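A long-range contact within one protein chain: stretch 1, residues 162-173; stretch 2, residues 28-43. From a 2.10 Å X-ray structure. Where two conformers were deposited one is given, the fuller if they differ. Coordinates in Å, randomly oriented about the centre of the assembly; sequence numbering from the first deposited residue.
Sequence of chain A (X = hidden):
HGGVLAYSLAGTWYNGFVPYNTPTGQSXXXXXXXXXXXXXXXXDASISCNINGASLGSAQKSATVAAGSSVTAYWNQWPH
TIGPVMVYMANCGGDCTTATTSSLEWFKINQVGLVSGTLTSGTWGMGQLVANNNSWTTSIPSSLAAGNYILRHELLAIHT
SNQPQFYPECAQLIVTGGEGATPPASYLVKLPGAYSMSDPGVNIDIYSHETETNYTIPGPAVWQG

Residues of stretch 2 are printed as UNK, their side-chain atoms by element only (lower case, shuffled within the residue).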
ATOM      1  N   ASN A 162      13.611 -16.023  -2.149  1.00 15.56           N
ATOM      2  CA  ASN A 162      13.433 -15.692  -3.576  1.00 15.75           C
ATOM      3  C   ASN A 162      11.988 -15.677  -4.109  1.00 15.81           C
ATOM      4  O   ASN A 162      11.786 -15.648  -5.318  1.00 15.98           O
ATOM      5  CB  ASN A 162      14.329 -16.577  -4.456  1.00 15.73           C
ATOM      6  CG  ASN A 162      15.779 -16.552  -4.015  1.00 15.82           C
ATOM      7  OD1 ASN A 162      16.259 -17.495  -3.383  1.00 15.89           O
ATOM      8  ND2 ASN A 162      16.480 -15.461  -4.326  1.00 15.97           N
ATOM      9  N   GLN A 163      11.004 -15.740  -3.208  0.70 16.24           N
ATOM     10  CA  GLN A 163       9.597 -15.578  -3.547  0.70 16.52           C
ATOM     11  C   GLN A 163       9.097 -14.364  -2.769  0.70 16.16           C
ATOM     12  O   GLN A 163       8.867 -14.452  -1.557  0.70 16.40           O
ATOM     13  CB  GLN A 163       8.772 -16.817  -3.186  0.70 17.31           C
ATOM     14  CG  GLN A 163       7.341 -16.763  -3.725  0.70 17.91           C
ATOM     15  CD  GLN A 163       6.469 -17.901  -3.230  0.70 18.41           C
ATOM     16  OE1 GLN A 163       5.362 -17.675  -2.744  0.70 19.21           O
ATOM     17  NE2 GLN A 163       6.960 -19.128  -3.351  0.70 18.67           N
ATOM     18  N   PRO A 164       8.961 -13.216  -3.453  1.00 15.51           N
ATOM     19  CA  PRO A 164       8.370 -12.051  -2.790  1.00 15.09           C
ATOM     20  C   PRO A 164       6.873 -12.222  -2.654  1.00 14.32           C
ATOM     21  O   PRO A 164       6.255 -12.848  -3.505  1.00 14.51           O
ATOM     22  CB  PRO A 164       8.689 -10.897  -3.743  1.00 15.23           C
ATOM     23  CG  PRO A 164       8.820 -11.546  -5.080  1.00 15.29           C
ATOM     24  CD  PRO A 164       9.423 -12.884  -4.818  1.00 15.36           C
ATOM     25  N   GLN A 165       6.313 -11.696  -1.573  1.00 13.67           N
ATOM     26  CA  GLN A 165       4.884 -11.744  -1.335  1.00 13.19           C
ATOM     27  C   GLN A 165       4.381 -10.318  -1.141  1.00 12.77           C
ATOM     28  O   GLN A 165       4.581  -9.718  -0.078  1.00 12.58           O
ATOM     29  CB  GLN A 165       4.593 -12.589  -0.112  1.00 13.34           C
ATOM     30  CG  GLN A 165       4.887 -14.065  -0.322  1.00 13.53           C
ATOM     31  CD  GLN A 165       4.604 -14.898   0.910  1.00 13.55           C
ATOM     32  OE1 GLN A 165       3.952 -14.449   1.857  1.00 13.49           O
ATOM     33  NE2 GLN A 165       5.103 -16.122   0.906  1.00 13.63           N
ATOM     34  N   PHE A 166       3.754  -9.789  -2.189  1.00 12.02           N
ATOM     35  CA  PHE A 166       3.161  -8.466  -2.183  1.00 11.72           C
ATOM     36  C   PHE A 166       1.709  -8.570  -1.728  1.00 11.78           C
ATOM     37  O   PHE A 166       0.949  -9.386  -2.258  1.00 11.55           O
ATOM     38  CB  PHE A 166       3.216  -7.861  -3.586  1.00 11.52           C
ATOM     39  CG  PHE A 166       4.610  -7.716  -4.125  1.00 11.35           C
ATOM     40  CD1 PHE A 166       5.346  -6.567  -3.873  1.00 11.36           C
ATOM     41  CD2 PHE A 166       5.194  -8.726  -4.884  1.00 11.18           C
ATOM     42  CE1 PHE A 166       6.637  -6.429  -4.365  1.00 11.27           C
ATOM     43  CE2 PHE A 166       6.477  -8.590  -5.383  1.00 11.20           C
ATOM     44  CZ  PHE A 166       7.201  -7.440  -5.120  1.00 11.17           C
ATOM     45  N   TYR A 167       1.338  -7.757  -0.741  1.00 11.90           N
ATOM     46  CA  TYR A 167      -0.036  -7.702  -0.227  1.00 12.12           C
ATOM     47  C   TYR A 167      -0.537  -6.263  -0.312  1.00 12.52           C
ATOM     48  O   TYR A 167      -0.368  -5.495   0.641  1.00 12.35           O
ATOM     49  CB  TYR A 167      -0.091  -8.166   1.218  1.00 11.96           C
ATOM     50  CG  TYR A 167       0.299  -9.602   1.454  1.00 11.79           C
ATOM     51  CD1 TYR A 167      -0.630 -10.627   1.313  1.00 11.75           C
ATOM     52  CD2 TYR A 167       1.589  -9.932   1.859  1.00 11.71           C
ATOM     53  CE1 TYR A 167      -0.281 -11.943   1.557  1.00 11.75           C
ATOM     54  CE2 TYR A 167       1.951 -11.243   2.100  1.00 11.72           C
ATOM     55  CZ  TYR A 167       1.008 -12.243   1.963  1.00 11.73           C
ATOM     56  OH  TYR A 167       1.357 -13.546   2.182  1.00 11.84           O
ATOM     57  N   PRO A 168      -1.132  -5.882  -1.461  1.00 13.08           N
ATOM     58  CA  PRO A 168      -1.609  -4.519  -1.657  1.00 13.41           C
ATOM     59  C   PRO A 168      -3.115  -4.373  -1.502  1.00 13.78           C
ATOM     60  O   PRO A 168      -3.854  -5.247  -1.932  1.00 13.95           O
ATOM     61  CB  PRO A 168      -1.218  -4.242  -3.106  1.00 13.35           C
ATOM     62  CG  PRO A 168      -1.351  -5.568  -3.775  1.00 13.26           C
ATOM     63  CD  PRO A 168      -1.167  -6.636  -2.730  1.00 13.16           C
ATOM     64  N   GLU A 169      -3.557  -3.276  -0.890  1.00 14.16           N
ATOM     65  CA  GLU A 169      -4.963  -2.854  -0.952  1.00 14.46           C
ATOM     66  C   GLU A 169      -5.048  -1.368  -1.266  1.00 15.05           C
ATOM     67  O   GLU A 169      -4.102  -0.620  -1.011  1.00 15.41           O
ATOM     68  CB  GLU A 169      -5.709  -3.160   0.348  1.00 14.17           C
ATOM     69  CG  GLU A 169      -6.243  -4.578   0.457  1.00 13.78           C
ATOM     70  CD  GLU A 169      -5.182  -5.602   0.807  1.00 13.91           C
ATOM     71  OE1 GLU A 169      -4.389  -5.353   1.741  1.00 13.65           O
ATOM     72  OE2 GLU A 169      -5.155  -6.674   0.161  1.00 13.83           O
ATOM     73  N   CYS A 170      -6.191  -0.964  -1.822  1.00 15.65           N
ATOM     74  CA  CYS A 170      -6.448   0.420  -2.236  1.00 15.99           C
ATOM     75  C   CYS A 170      -7.725   0.965  -1.623  1.00 16.08           C
ATOM     76  O   CYS A 170      -8.701   0.236  -1.477  1.00 16.12           O
ATOM     77  CB  CYS A 170      -6.575   0.490  -3.752  1.00 16.12           C
ATOM     78  SG  CYS A 170      -5.012   0.244  -4.612  1.00 16.46           S
ATOM     79  N   ALA A 171      -7.704   2.253  -1.285  1.00 16.36           N
ATOM     80  CA  ALA A 171      -8.877   2.982  -0.798  1.00 16.65           C
ATOM     81  C   ALA A 171      -9.034   4.267  -1.603  1.00 17.05           C
ATOM     82  O   ALA A 171      -8.036   4.903  -1.942  1.00 16.89           O
ATOM     83  CB  ALA A 171      -8.718   3.299   0.677  1.00 16.63           C
ATOM     84  N   GLN A 172     -10.277   4.643  -1.909  1.00 17.90           N
ATOM     85  CA  GLN A 172     -10.556   5.887  -2.643  1.00 18.49           C
ATOM     86  C   GLN A 172     -10.683   7.063  -1.677  1.00 18.91           C
ATOM     87  O   GLN A 172     -11.397   6.973  -0.679  1.00 18.91           O
ATOM     88  CB  GLN A 172     -11.826   5.756  -3.494  1.00 18.62           C
ATOM     89  CG  GLN A 172     -11.694   4.737  -4.615  1.00 18.89           C
ATOM     90  CD  GLN A 172     -12.835   4.748  -5.626  1.00 19.02           C
ATOM     91  OE1 GLN A 172     -12.901   3.882  -6.490  1.00 19.26           O
ATOM     92  NE2 GLN A 172     -13.724   5.728  -5.531  1.00 19.14           N
ATOM     93  N   LEU A 173      -9.979   8.154  -1.973  1.00 19.68           N
ATOM     94  CA  LEU A 173     -10.069   9.383  -1.189  1.00 20.59           C
ATOM     95  C   LEU A 173     -10.497  10.564  -2.054  1.00 21.75           C
ATOM     96  O   LEU A 173     -10.274  10.574  -3.266  1.00 22.18           O
ATOM     97  CB  LEU A 173      -8.724   9.732  -0.550  1.00 20.70           C
ATOM     98  CG  LEU A 173      -7.992   8.688   0.289  1.00 20.65           C
ATOM     99  CD1 LEU A 173      -6.659   9.264   0.737  1.00 20.63           C
ATOM    100  CD2 LEU A 173      -8.828   8.246   1.478  1.00 20.88           C
ATOM    101  N   UNK A  28     -17.930   0.011   0.374  1.00 21.08           N
ATOM    102  CA  UNK A  28     -16.730   0.449   1.074  1.00 21.04           C
ATOM    103  C   UNK A  28     -15.946   1.471   0.269  1.00 20.60           C
ATOM    104  O   UNK A  28     -16.106   1.576  -0.949  1.00 20.63           O
ATOM    105  c   UNK A  28     -15.616  -1.681   0.228  1.00 21.80           C
ATOM    106  o   UNK A  28     -14.530  -0.276   1.866  1.00 21.58           O
ATOM    107  c   UNK A  28     -15.810  -0.750   1.426  1.00 21.45           C
ATOM    108  N   UNK A  29     -15.092   2.217   0.965  1.00 20.12           N
ATOM    109  CA  UNK A  29     -14.100   3.064   0.298  1.00 19.64           C
ATOM    110  C   UNK A  29     -13.008   2.239  -0.397  1.00 18.95           C
ATOM    111  O   UNK A  29     -12.315   2.744  -1.285  1.00 19.07           O
ATOM    112  c   UNK A  29     -11.737   4.381   3.108  1.00 19.99           C
ATOM    113  c   UNK A  29     -12.676   3.429   2.401  1.00 19.82           C
ATOM    114  c   UNK A  29     -13.453   4.098   1.250  1.00 19.92           C
ATOM    115  c   UNK A  29     -14.513   5.052   1.784  1.00 19.76           C
ATOM    116  N   UNK A  30     -12.867   0.980   0.016  1.00 18.20           N
ATOM    117  CA  UNK A  30     -11.802   0.107  -0.450  1.00 17.94           C
ATOM    118  C   UNK A  30     -12.145  -0.583  -1.772  1.00 17.94           C
ATOM    119  O   UNK A  30     -13.298  -0.952  -2.003  1.00 18.47           O
ATOM    120  c   UNK A  30     -10.093  -1.475   0.568  1.00 17.28           C
ATOM    121  c   UNK A  30     -11.510  -0.950   0.612  1.00 17.51           C
ATOM    122  o   UNK A  30     -10.671  -3.382   1.875  1.00 16.56           O
ATOM    123  n   UNK A  30      -8.630  -2.482   2.197  1.00 16.40           N
ATOM    124  c   UNK A  30      -9.823  -2.525   1.610  1.00 16.97           C
ATOM    125  N   UNK A  31     -11.132  -0.757  -2.625  1.00 17.63           N
ATOM    126  CA  UNK A  31     -11.265  -1.544  -3.850  1.00 17.26           C
ATOM    127  C   UNK A  31     -11.339  -3.029  -3.511  1.00 17.11           C
ATOM    128  O   UNK A  31     -10.786  -3.476  -2.498  1.00 16.80           O
ATOM    129  n   UNK A  31     -10.535   0.060  -8.902  1.00 16.71           N
ATOM    130  c   UNK A  31     -11.406   0.401  -6.165  1.00 17.15           C
ATOM    131  c   UNK A  31     -10.876   1.265  -8.443  1.00 16.76           C
ATOM    132  c   UNK A  31     -10.091   0.098  -5.457  1.00 17.14           C
ATOM    133  c   UNK A  31     -10.098  -1.283  -4.815  1.00 17.36           C
ATOM    134  n   UNK A  31     -10.812   2.307  -9.260  1.00 16.92           N
ATOM    135  n   UNK A  31     -11.277   1.449  -7.181  1.00 17.00           N
ATOM    136  N   UNK A  32     -12.037  -3.782  -4.362  1.00 16.46           N
ATOM    137  CA  UNK A  32     -12.289  -5.200  -4.125  1.00 16.16           C
ATOM    138  C   UNK A  32     -10.987  -5.987  -4.137  1.00 15.91           C
ATOM    139  O   UNK A  32     -10.202  -5.862  -5.067  1.00 16.29           O
ATOM    140  o   UNK A  32     -15.101  -6.915  -6.844  1.00 17.50           O
ATOM    141  o   UNK A  32     -14.535  -8.985  -6.423  1.00 16.94           O
ATOM    142  c   UNK A  32     -13.383  -7.279  -5.218  1.00 16.61           C
ATOM    143  c   UNK A  32     -13.238  -5.759  -5.189  1.00 16.40           C
ATOM    144  c   UNK A  32     -14.413  -7.759  -6.230  1.00 16.97           C
ATOM    145  N   UNK A  33     -10.769  -6.782  -3.096  1.00 15.35           N
ATOM    146  CA  UNK A  33      -9.688  -7.763  -3.072  1.00 14.93           C
ATOM    147  C   UNK A  33     -10.267  -9.071  -2.551  1.00 14.82           C
ATOM    148  O   UNK A  33     -10.934  -9.087  -1.523  1.00 14.53           O
ATOM    149  c   UNK A  33      -9.482  -5.845  -0.306  1.00 14.22           C
ATOM    150  c   UNK A  33      -8.802  -6.928  -0.781  1.00 14.35           C
ATOM    151  c   UNK A  33      -8.633  -7.445   2.812  1.00 14.07           C
ATOM    152  c   UNK A  33      -8.503  -7.264  -2.228  1.00 14.60           C
ATOM    153  n   UNK A  33      -9.526  -5.876   1.066  1.00 14.07           N
ATOM    154  c   UNK A  33      -8.854  -6.984   1.506  1.00 14.05           C
ATOM    155  c   UNK A  33      -7.908  -8.604   2.961  1.00 14.19           C
ATOM    156  c   UNK A  33      -7.419  -9.313   1.848  1.00 14.14           C
ATOM    157  c   UNK A  33      -8.386  -7.671   0.368  1.00 14.10           C
ATOM    158  c   UNK A  33      -7.653  -8.851   0.546  1.00 14.25           C
ATOM    159  N   UNK A  34     -10.010 -10.162  -3.265  1.00 15.31           N
ATOM    160  CA  UNK A  34     -10.799 -11.395  -3.126  1.00 15.54           C
ATOM    161  C   UNK A  34     -10.241 -12.515  -2.241  1.00 15.44           C
ATOM    162  O   UNK A  34     -10.995 -13.423  -1.877  1.00 15.53           O
ATOM    163  o   UNK A  34     -12.838 -10.360  -4.855  1.00 17.13           O
ATOM    164  c   UNK A  34     -11.897 -10.981  -5.381  1.00 16.79           C
ATOM    165  o   UNK A  34     -11.581 -10.833  -6.580  1.00 17.44           O
ATOM    166  c   UNK A  34     -11.100 -11.956  -4.519  1.00 16.23           C
ATOM    167  N   UNK A  35      -8.960 -12.442  -1.879  0.50 15.30           N
ATOM    168  CA  UNK A  35      -8.328 -13.483  -1.075  0.50 15.19           C
ATOM    169  C   UNK A  35      -7.228 -12.917  -0.202  0.50 15.17           C
ATOM    170  O   UNK A  35      -6.733 -11.819  -0.445  0.50 15.15           O
ATOM    171  o   UNK A  35      -7.052 -15.545  -1.158  0.50 15.47           O
ATOM    172  c   UNK A  35      -6.703 -13.948  -2.940  0.50 15.39           C
ATOM    173  c   UNK A  35      -7.710 -14.567  -1.972  0.50 15.37           C
ATOM    174  N   UNK A  36      -6.842 -13.695   0.806  1.00 15.04           N
ATOM    175  CA  UNK A  36      -5.721 -13.361   1.693  1.00 15.02           C
ATOM    176  C   UNK A  36      -4.336 -13.608   1.071  1.00 15.33           C
ATOM    177  O   UNK A  36      -3.341 -13.223   1.667  1.00 15.22           O
ATOM    178  c   UNK A  36      -8.183 -12.570   6.173  1.00 14.15           C
ATOM    179  c   UNK A  36      -7.178 -13.471   6.442  1.00 14.33           C
ATOM    180  c   UNK A  36      -7.684 -12.700   3.845  1.00 14.52           C
ATOM    181  c   UNK A  36      -6.426 -13.990   5.405  1.00 14.38           C
ATOM    182  c   UNK A  36      -5.818 -14.199   2.976  1.00 14.68           C
ATOM    183  o   UNK A  36      -8.928 -12.062   7.198  1.00 14.14           O
ATOM    184  c   UNK A  36      -6.656 -13.611   4.090  1.00 14.55           C
ATOM    185  c   UNK A  36      -8.440 -12.177   4.885  1.00 14.39           C
ATOM    186  N   UNK A  37      -4.275 -14.266  -0.090  1.00 15.80           N
ATOM    187  CA  UNK A  37      -3.021 -14.709  -0.699  1.00 16.17           C
ATOM    188  C   UNK A  37      -2.185 -13.569  -1.253  1.00 15.85           C
ATOM    189  O   UNK A  37      -2.732 -12.570  -1.743  1.00 16.00           O
ATOM    190  n   UNK A  37      -4.653 -17.565  -2.441  1.00 17.64           N
ATOM    191  c   UNK A  37      -4.057 -16.906  -1.464  1.00 17.19           C
ATOM    192  o   UNK A  37      -4.114 -17.265  -0.292  1.00 18.03           O
ATOM    193  c   UNK A  37      -3.287 -15.668  -1.871  1.00 16.94           C
ATOM    194  N   UNK A  38      -0.855 -13.728  -1.217  1.00 15.68           N
ATOM    195  CA  UNK A  38      -0.004 -12.707  -1.811  1.00 15.78           C
ATOM    196  C   UNK A  38      -0.022 -12.730  -3.339  1.00 15.83           C
ATOM    197  O   UNK A  38      -0.330 -13.757  -3.952  1.00 15.87           O
ATOM    198  c   UNK A  38       1.394 -13.078  -1.318  1.00 15.69           C
ATOM    199  c   UNK A  38       1.331 -14.543  -1.083  1.00 15.83           C
ATOM    200  c   UNK A  38      -0.070 -14.823  -0.617  1.00 15.72           C
ATOM    201  N   UNK A  39       0.293 -11.582  -3.920  1.00 15.86           N
ATOM    202  CA  UNK A  39       0.726 -11.491  -5.308  1.00 16.01           C
ATOM    203  C   UNK A  39       2.225 -11.786  -5.284  1.00 16.11           C
ATOM    204  O   UNK A  39       2.974 -11.109  -4.583  1.00 16.29           O
ATOM    205  c   UNK A  39      -1.103 -10.018  -6.157  1.00 15.98           C
ATOM    206  c   UNK A  39       0.407 -10.098  -5.897  1.00 15.85           C
ATOM    207  c   UNK A  39      -1.636  -8.658  -6.529  1.00 16.04           C
ATOM    208  c   UNK A  39       1.225  -9.831  -7.163  1.00 15.83           C
ATOM    209  N   UNK A  40       2.643 -12.810  -6.027  1.00 16.07           N
ATOM    210  CA  UNK A  40       4.035 -13.292  -6.021  1.00 16.27           C
ATOM    211  C   UNK A  40       4.871 -12.849  -7.233  1.00 16.29           C
ATOM    212  O   UNK A  40       6.099 -12.940  -7.198  1.00 15.84           O
ATOM    213  c   UNK A  40       3.477 -15.312  -4.613  1.00 16.55           C
ATOM    214  c   UNK A  40       4.078 -14.834  -5.932  1.00 16.36           C
ATOM    215  o   UNK A  40       3.321 -15.398  -7.006  1.00 16.54           O
ATOM    216  N   UNK A  41       4.213 -12.398  -8.303  1.00 16.47           N
ATOM    217  CA  UNK A  41       4.903 -11.847  -9.463  1.00 16.59           C
ATOM    218  C   UNK A  41       4.962 -10.333  -9.278  1.00 16.28           C
ATOM    219  O   UNK A  41       3.908  -9.694  -9.272  1.00 16.38           O
ATOM    220  o   UNK A  41       5.955 -11.093 -11.955  1.00 17.21           O
ATOM    221  o   UNK A  41       4.318 -11.972 -13.110  1.00 18.26           O
ATOM    222  c   UNK A  41       4.155 -12.203 -10.750  1.00 16.92           C
ATOM    223  c   UNK A  41       4.871 -11.722 -12.019  1.00 17.38           C
ATOM    224  N   UNK A  42       6.180  -9.747  -9.142  1.00 15.74           N
ATOM    225  CA  UNK A  42       6.252  -8.288  -8.973  1.00 15.45           C
ATOM    226  C   UNK A  42       5.702  -7.482 -10.160  1.00 15.29           C
ATOM    227  O   UNK A  42       5.348  -6.323  -9.975  1.00 15.43           O
ATOM    228  c   UNK A  42       8.425  -9.172  -9.442  1.00 15.53           C
ATOM    229  c   UNK A  42       7.528 -10.347  -9.170  1.00 15.59           C
ATOM    230  c   UNK A  42       7.752  -8.025  -8.785  1.00 15.36           C
ATOM    231  N   UNK A  43       5.624  -8.093 -11.346  1.00 15.18           N
ATOM    232  CA  UNK A  43       5.037  -7.461 -12.539  1.00 15.17           C
ATOM    233  C   UNK A  43       3.572  -7.840 -12.811  1.00 15.18           C
ATOM    234  O   UNK A  43       3.066  -7.546 -13.889  1.00 15.05           O
ATOM    235  o   UNK A  43       5.754  -9.205 -14.087  1.00 15.25           O
ATOM    236  c   UNK A  43       5.859  -7.804 -13.805  1.00 15.20           C
ATOM    237  c   UNK A  43       7.315  -7.441 -13.623  1.00 15.26           C
TER
HETATM  238  O   HOH W   1      -7.718  -3.178  -2.815  1.00 13.33           O

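Position 28 has one carbon carrying an oxygen and a carbon, out of reach of stretch 1: Thr28. Its OG1 accepts from the backbone N of position 30 at 2.8 Å. Position 29 has four carbons, forked at the first, one arm two long, the end of the longer arm 4.0 Å from Ala171 CB: this is Ile29. Its backbone O accepts from Gln172 N at 2.9 Å. Position 30 has three carbons, the third carrying an oxygen and a nitrogen; the nitrogen comes within 3.5 Å of Glu169 CB. This is Gln30.

Position 31 runs three carbons, a nitrogen, then a carbon bearing two nitrogens; the chain nitrogen lies 3.0 Å from Gln172 OE1. It is unmistakably Arg31. That NE donates to Gln172 OE1, near the guanidinium plane, and the backbone N donates to Cys170 O at 2.9 Å. Position 32 has three carbons, the last with two oxygens, and points away: Glu32. Position 33 has one carbon, then fused five- and six-membered rings holding eight carbons and one nitrogen; Glu169 CG sits 3.5 Å from the centroid of the five-membered ring, almost on the normal. This is Trp33, whose NE1 donates to Gln30 OE1 at 2.9 Å.

Two positions miss stretch 1: 34, two carbons and two oxygens, is Asp34; 35, one carbon bearing an oxygen and a carbon, is Thr35. Position 36 has one carbon, then a six-carbon ring bearing an oxygen; the ring leads away, but the backbone O lies 3.3 Å from Tyr167 CE1: Tyr36. Position 37, two carbons ending in an oxygen and a nitrogen, points away: Asn37.

Position 38 closes three carbons onto its own N, its CB over the Tyr167 ring, 3.8 Å from the centroid: Pro38. Position 39 has four carbons, forked at the first, the longer arm ending 4.1 Å from Pro168 CG: Ile39. Position 40, a carbon with an oxygen and a carbon, sets that last carbon 3.6 Å from Gln163 OE1: Thr40. Position 41, two carbons and two oxygens, is Asp41, pointing away. Position 42 is another closed ring, CB 3.7 Å from Phe166 CE2: Pro42. Position 43, again carbon, oxygen and carbon, points away: Thr43.

The contact rests on two short backbone pairings. Phe166 and Ile39 exchange N-to-O bonds, both 2.8 Å, in an antiparallel bridge; the other pairing centres on Ala171 and Gln30. Near the latter, a water accepts from Cys170 N at 2.9 Å and donates to Arg31 O at 3.1 Å. Rings and aliphatic carbons fill around these pairings, so an irregular segment docks on a strand without becoming one.

Stretch 2 28-43: TIQREWDTYNPITDPT
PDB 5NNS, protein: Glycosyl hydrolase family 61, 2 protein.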